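Local coordinates for protein 6-phosphogluconolactonase (Shewanella baltica, PDB 3NWP) that probably hydrolyses 6-phosphogluconolactone to 6-phosphogluconate, the second step of the pentose phosphate pathway, at residues A[155-167]-A[173-185]. Sequence-based numbering, arbitrary orientation. Where two conformers were deposited one is given.
Sequences NALTTQALCVATN and HGRITLSKSAILN
Ala156, near the end of helix 153-158, offers its carbonyl to the first turn of helix 180-184: Lys180 N donates to Ala156 O at 3.0 Å, nearly straight at 168°. At Thr159 the chain has left the helix. Its OG1 accepts from Ala161 N in an ST turn, while CG2 presses on Ser179 CB at 3.5 Å, a tight carbon contact. Thr159 O takes the hydroxyl of Ser181, OG to O 2.8 Å, and a water that also joins Ala156 O to Ser181 N. A second water spans Gln160 O and Ser181 OG. Ala161 O then receives Ser179 OG in the plane of its carbonyl, 2.7 Å away. That OG sits between the backbone N and the carbonyl carbon of its own residue (chi1 59°), from where it also accepts from Ala182 N, so Ser179 is the N-cap of helix 180-184 and its one hydroxyl ties the helix to the turn. Leu162 O accepts Ser179 N from well above its carbonyl plane, and Leu162 CD2 lies against Ala182 CB.

From Cys163 the chain runs as a strand antiparallel to 175-178. Cys163 CB meets Leu178 CD2 at 4.0 Å, and the cysteine side chain also touches helix 112-122. Val164 and Thr177 exchange both backbone bonds, their CG2 methyls side by side at 3.9 Å. Thr166 and Arg175 form the next hydrogen-bonded pair; Thr166 OG1 rests over Arg175 CB at 3.5 Å and bonds to Ser145 O, whereas Arg175 NH2 and NH1 hydrogen-bond to Pro172 O and Ser145 OG. This is a beta hairpin flanked by short helices, with strand 175-178 joining it antiparallel to strand 66-74 at the margin of the largely parallel sheet of the glucosamine-6-phosphate isomerase/6-phosphogluconolactonase family.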
loop_
_atom_site.group_PDB
_atom_site.type_symbol
_atom_site.label_atom_id
_atom_site.label_comp_id
_atom_site.label_asym_id
_atom_site.label_seq_id
_atom_site.Cartn_x
_atom_site.Cartn_y
_atom_site.Cartn_z
ATOM N N ASN A 155 17.384 0.131 -5.677
ATOM C CA ASN A 155 17.158 -1.222 -5.274
ATOM C C ASN A 155 15.638 -1.516 -5.144
ATOM O O ASN A 155 15.162 -2.523 -5.658
ATOM C CB ASN A 155 17.911 -1.604 -4.006
ATOM C CG ASN A 155 17.914 -3.100 -3.787
ATOM O OD1 ASN A 155 18.062 -3.857 -4.755
ATOM N ND2 ASN A 155 17.754 -3.522 -2.554
ATOM N N ALA A 156 14.941 -0.687 -4.425
ATOM C CA ALA A 156 13.493 -0.910 -4.290
ATOM C C ALA A 156 12.813 -0.973 -5.647
ATOM O O ALA A 156 11.880 -1.753 -5.837
ATOM C CB ALA A 156 12.877 0.151 -3.411
ATOM N N LEU A 157 13.246 -0.123 -6.574
ATOM C CA LEU A 157 12.615 -0.011 -7.910
ATOM C C LEU A 157 12.981 -1.123 -8.869
ATOM O O LEU A 157 12.318 -1.310 -9.883
ATOM C CB LEU A 157 12.932 1.362 -8.535
ATOM C CG LEU A 157 12.408 2.564 -7.758
ATOM C CD1 LEU A 157 12.879 3.813 -8.463
ATOM C CD2 LEU A 157 10.840 2.496 -7.612
ATOM N N THR A 158 14.089 -1.840 -8.587
ATOM C CA THR A 158 14.611 -2.814 -9.545
ATOM C C THR A 158 14.857 -4.261 -9.048
ATOM O O THR A 158 14.999 -5.188 -9.889
ATOM C CB THR A 158 15.893 -2.268 -10.223
ATOM O OG1 THR A 158 16.901 -2.083 -9.225
ATOM C CG2 THR A 158 15.613 -0.946 -10.958
ATOM N N THR A 159 14.802 -4.474 -7.748
ATOM C CA THR A 159 14.964 -5.794 -7.174
ATOM C C THR A 159 13.850 -6.731 -7.578
ATOM O O THR A 159 12.714 -6.290 -7.857
ATOM C CB THR A 159 15.083 -5.744 -5.672
ATOM O OG1 THR A 159 15.504 -7.031 -5.187
ATOM C CG2 THR A 159 13.729 -5.388 -4.977
ATOM N N GLN A 160 14.170 -8.019 -7.646
ATOM C CA GLN A 160 13.127 -9.050 -7.714
ATOM C C GLN A 160 12.736 -9.589 -6.384
ATOM O O GLN A 160 11.754 -10.353 -6.308
ATOM C CB GLN A 160 13.603 -10.186 -8.650
ATOM C CG GLN A 160 13.771 -9.771 -10.106
ATOM C CD GLN A 160 12.424 -9.437 -10.736
ATOM O OE1 GLN A 160 12.216 -8.339 -11.219
ATOM N NE2 GLN A 160 11.483 -10.326 -10.576
ATOM N N ALA A 161 13.419 -9.204 -5.289
ATOM C CA ALA A 161 12.985 -9.626 -3.973
ATOM C C ALA A 161 11.645 -8.976 -3.634
ATOM O O ALA A 161 11.356 -7.885 -4.107
ATOM C CB ALA A 161 14.003 -9.247 -2.896
ATOM N N LEU A 162 10.859 -9.627 -2.822
ATOM C CA LEU A 162 9.555 -9.075 -2.471
ATOM C C LEU A 162 9.622 -7.838 -1.584
ATOM O O LEU A 162 8.724 -7.000 -1.633
ATOM C CB LEU A 162 8.664 -10.143 -1.807
ATOM C CG LEU A 162 8.192 -11.259 -2.760
ATOM C CD1 LEU A 162 7.436 -12.254 -1.827
ATOM C CD2 LEU A 162 7.249 -10.759 -3.884
ATOM N N CYS A 163 10.649 -7.755 -0.726
ATOM C CA CYS A 163 10.796 -6.583 0.136
ATOM C C CYS A 163 12.260 -6.311 0.415
ATOM O O CYS A 163 13.106 -7.216 0.366
ATOM C CB CYS A 163 9.969 -6.685 1.367
ATOM S SG CYS A 163 10.236 -8.151 2.319
ATOM N N VAL A 164 12.535 -5.039 0.660
ATOM C CA VAL A 164 13.886 -4.568 0.896
ATOM C C VAL A 164 13.866 -3.492 1.937
ATOM O O VAL A 164 12.822 -2.880 2.199
ATOM C CB VAL A 164 14.578 -4.048 -0.338
ATOM C CG1 VAL A 164 14.720 -5.156 -1.409
ATOM C CG2 VAL A 164 13.924 -2.794 -0.889
ATOM N N ALA A 165 15.034 -3.241 2.536
ATOM C CA ALA A 165 15.148 -2.156 3.488
ATOM C C ALA A 165 15.381 -0.862 2.789
ATOM O O ALA A 165 16.059 -0.778 1.770
ATOM C CB ALA A 165 16.341 -2.421 4.508
ATOM N N THR A 166 14.869 0.220 3.363
ATOM C CA THR A 166 15.211 1.557 2.909
ATOM C C THR A 166 15.383 2.503 4.103
ATOM O O THR A 166 14.813 2.269 5.183
ATOM C CB THR A 166 14.166 2.201 1.916
ATOM O OG1 THR A 166 12.986 2.553 2.647
ATOM C CG2 THR A 166 13.847 1.238 0.753
ATOM N N ASN A 167 16.168 3.552 3.912
ATOM C CA ASN A 167 16.508 4.483 5.003
ATOM C C ASN A 167 16.340 5.913 4.527
ATOM O O ASN A 167 17.273 6.584 4.062
ATOM C CB ASN A 167 17.970 4.203 5.390
ATOM C CG ASN A 167 18.113 2.875 6.092
ATOM O OD1 ASN A 167 17.695 2.729 7.234
ATOM N ND2 ASN A 167 18.619 1.862 5.363
ATOM N N HIS A 173 12.808 6.756 10.954
ATOM C CA HIS A 173 12.771 5.281 11.132
ATOM C C HIS A 173 13.340 4.540 9.919
ATOM O O HIS A 173 13.074 4.893 8.750
ATOM C CB HIS A 173 11.367 4.720 11.478
ATOM C CG HIS A 173 10.652 5.490 12.543
ATOM N ND1 HIS A 173 11.117 5.575 13.838
ATOM C CD2 HIS A 173 9.536 6.248 12.492
ATOM C CE1 HIS A 173 10.301 6.340 14.549
ATOM N NE2 HIS A 173 9.339 6.771 13.755
ATOM N N GLY A 174 14.120 3.535 10.214
ATOM C CA GLY A 174 14.444 2.540 9.197
ATOM C C GLY A 174 13.131 1.960 8.679
ATOM O O GLY A 174 12.191 1.821 9.435
ATOM N N ARG A 175 13.132 1.512 7.418
ATOM C CA ARG A 175 11.929 1.012 6.777
ATOM C C ARG A 175 12.185 -0.323 6.109
ATOM O O ARG A 175 13.291 -0.611 5.620
ATOM C CB ARG A 175 11.421 1.979 5.680
ATOM C CG ARG A 175 11.327 3.456 6.088
ATOM C CD ARG A 175 10.370 3.615 7.204
ATOM N NE ARG A 175 10.158 5.007 7.589
ATOM C CZ ARG A 175 9.140 5.775 7.148
ATOM N NH1 ARG A 175 8.275 5.295 6.248
ATOM N NH2 ARG A 175 8.998 7.018 7.608
ATOM N N ILE A 176 11.129 -1.115 6.067
ATOM C CA ILE A 176 11.047 -2.215 5.127
ATOM C C ILE A 176 9.944 -1.812 4.157
ATOM O O ILE A 176 8.967 -1.163 4.534
ATOM C CB ILE A 176 10.772 -3.512 5.870
ATOM C CG1 ILE A 176 10.766 -4.702 4.948
ATOM C CG2 ILE A 176 9.487 -3.444 6.669
ATOM C CD1 ILE A 176 11.260 -5.951 5.681
ATOM N N THR A 177 10.130 -2.175 2.912
ATOM C CA THR A 177 9.124 -1.883 1.895
ATOM C C THR A 177 8.942 -3.060 0.981
ATOM O O THR A 177 9.913 -3.710 0.564
ATOM C CB THR A 177 9.533 -0.628 1.102
ATOM O OG1 THR A 177 8.414 -0.175 0.285
ATOM C CG2 THR A 177 10.740 -0.842 0.184
ATOM N N LEU A 178 7.727 -3.240 0.500
ATOM C CA LEU A 178 7.557 -4.085 -0.669
ATOM C C LEU A 178 8.246 -3.402 -1.838
ATOM O O LEU A 178 8.297 -2.200 -1.958
ATOM C CB LEU A 178 6.064 -4.381 -0.963
ATOM C CG LEU A 178 5.259 -5.120 0.086
ATOM C CD1 LEU A 178 3.868 -5.598 -0.493
ATOM C CD2 LEU A 178 5.999 -6.269 0.752
ATOM N N SER A 179 8.767 -4.208 -2.751
ATOM C CA SER A 179 9.448 -3.738 -3.930
ATOM C C SER A 179 8.480 -3.306 -5.019
ATOM O O SER A 179 7.322 -3.663 -4.992
ATOM C CB SER A 179 10.335 -4.834 -4.514
ATOM O OG SER A 179 9.571 -5.981 -4.849
ATOM N N LYS A 180 8.976 -2.525 -5.968
ATOM C CA LYS A 180 8.172 -2.218 -7.149
ATOM C C LYS A 180 7.718 -3.482 -7.853
ATOM O O LYS A 180 6.529 -3.620 -8.244
ATOM C CB LYS A 180 8.927 -1.297 -8.093
ATOM C CG LYS A 180 8.118 -0.813 -9.289
ATOM C CD LYS A 180 9.035 -0.350 -10.426
ATOM C CE LYS A 180 9.564 -1.509 -11.244
ATOM N NZ LYS A 180 10.576 -1.023 -12.241
ATOM N N SER A 181 8.621 -4.424 -8.064
ATOM C CA SER A 181 8.236 -5.636 -8.765
ATOM C C SER A 181 7.084 -6.347 -8.039
ATOM O O SER A 181 6.137 -6.846 -8.683
ATOM C CB SER A 181 9.435 -6.564 -8.986
ATOM O OG SER A 181 10.007 -6.918 -7.784
ATOM N N ALA A 182 7.126 -6.372 -6.708
ATOM C CA ALA A 182 6.030 -6.983 -5.917
ATOM C C ALA A 182 4.732 -6.190 -6.065
ATOM O O ALA A 182 3.650 -6.758 -6.275
ATOM C CB ALA A 182 6.414 -7.051 -4.416
ATOM N N ILE A 183 4.812 -4.881 -5.918
ATOM C CA ILE A 183 3.596 -3.996 -5.948
ATOM C C ILE A 183 2.954 -4.047 -7.312
ATOM O O ILE A 183 1.711 -4.057 -7.412
ATOM C CB ILE A 183 3.967 -2.559 -5.531
ATOM C CG1 ILE A 183 4.281 -2.470 -4.048
ATOM C CG2 ILE A 183 2.912 -1.464 -5.932
ATOM C CD1 ILE A 183 3.097 -2.716 -3.055
ATOM N N LEU A 184 3.746 -4.032 -8.382
ATOM C CA LEU A 184 3.183 -4.056 -9.752
ATOM C C LEU A 184 2.716 -5.420 -10.193
ATOM O O LEU A 184 1.879 -5.468 -11.133
ATOM C CB LEU A 184 4.170 -3.458 -10.752
ATOM C CG LEU A 184 4.427 -1.982 -10.611
ATOM C CD1 LEU A 184 5.399 -1.557 -11.722
ATOM C CD2 LEU A 184 3.120 -1.071 -10.605
ATOM N N ASN A 185 3.097 -6.479 -9.476
ATOM C CA ASN A 185 2.562 -7.831 -9.753
ATOM C C ASN A 185 1.254 -7.975 -8.972
ATOM O O ASN A 185 1.153 -8.680 -7.985
ATOM C CB ASN A 185 3.540 -8.947 -9.403
ATOM C CG ASN A 185 3.068 -10.311 -9.926
ATOM O OD1 ASN A 185 2.344 -10.390 -10.933
ATOM N ND2 ASN A 185 3.428 -11.347 -9.226
HETATM O O HOH W 1 11.485 -3.877 -7.820
HETATM O O HOH W 2 9.110 -9.075 -6.287
#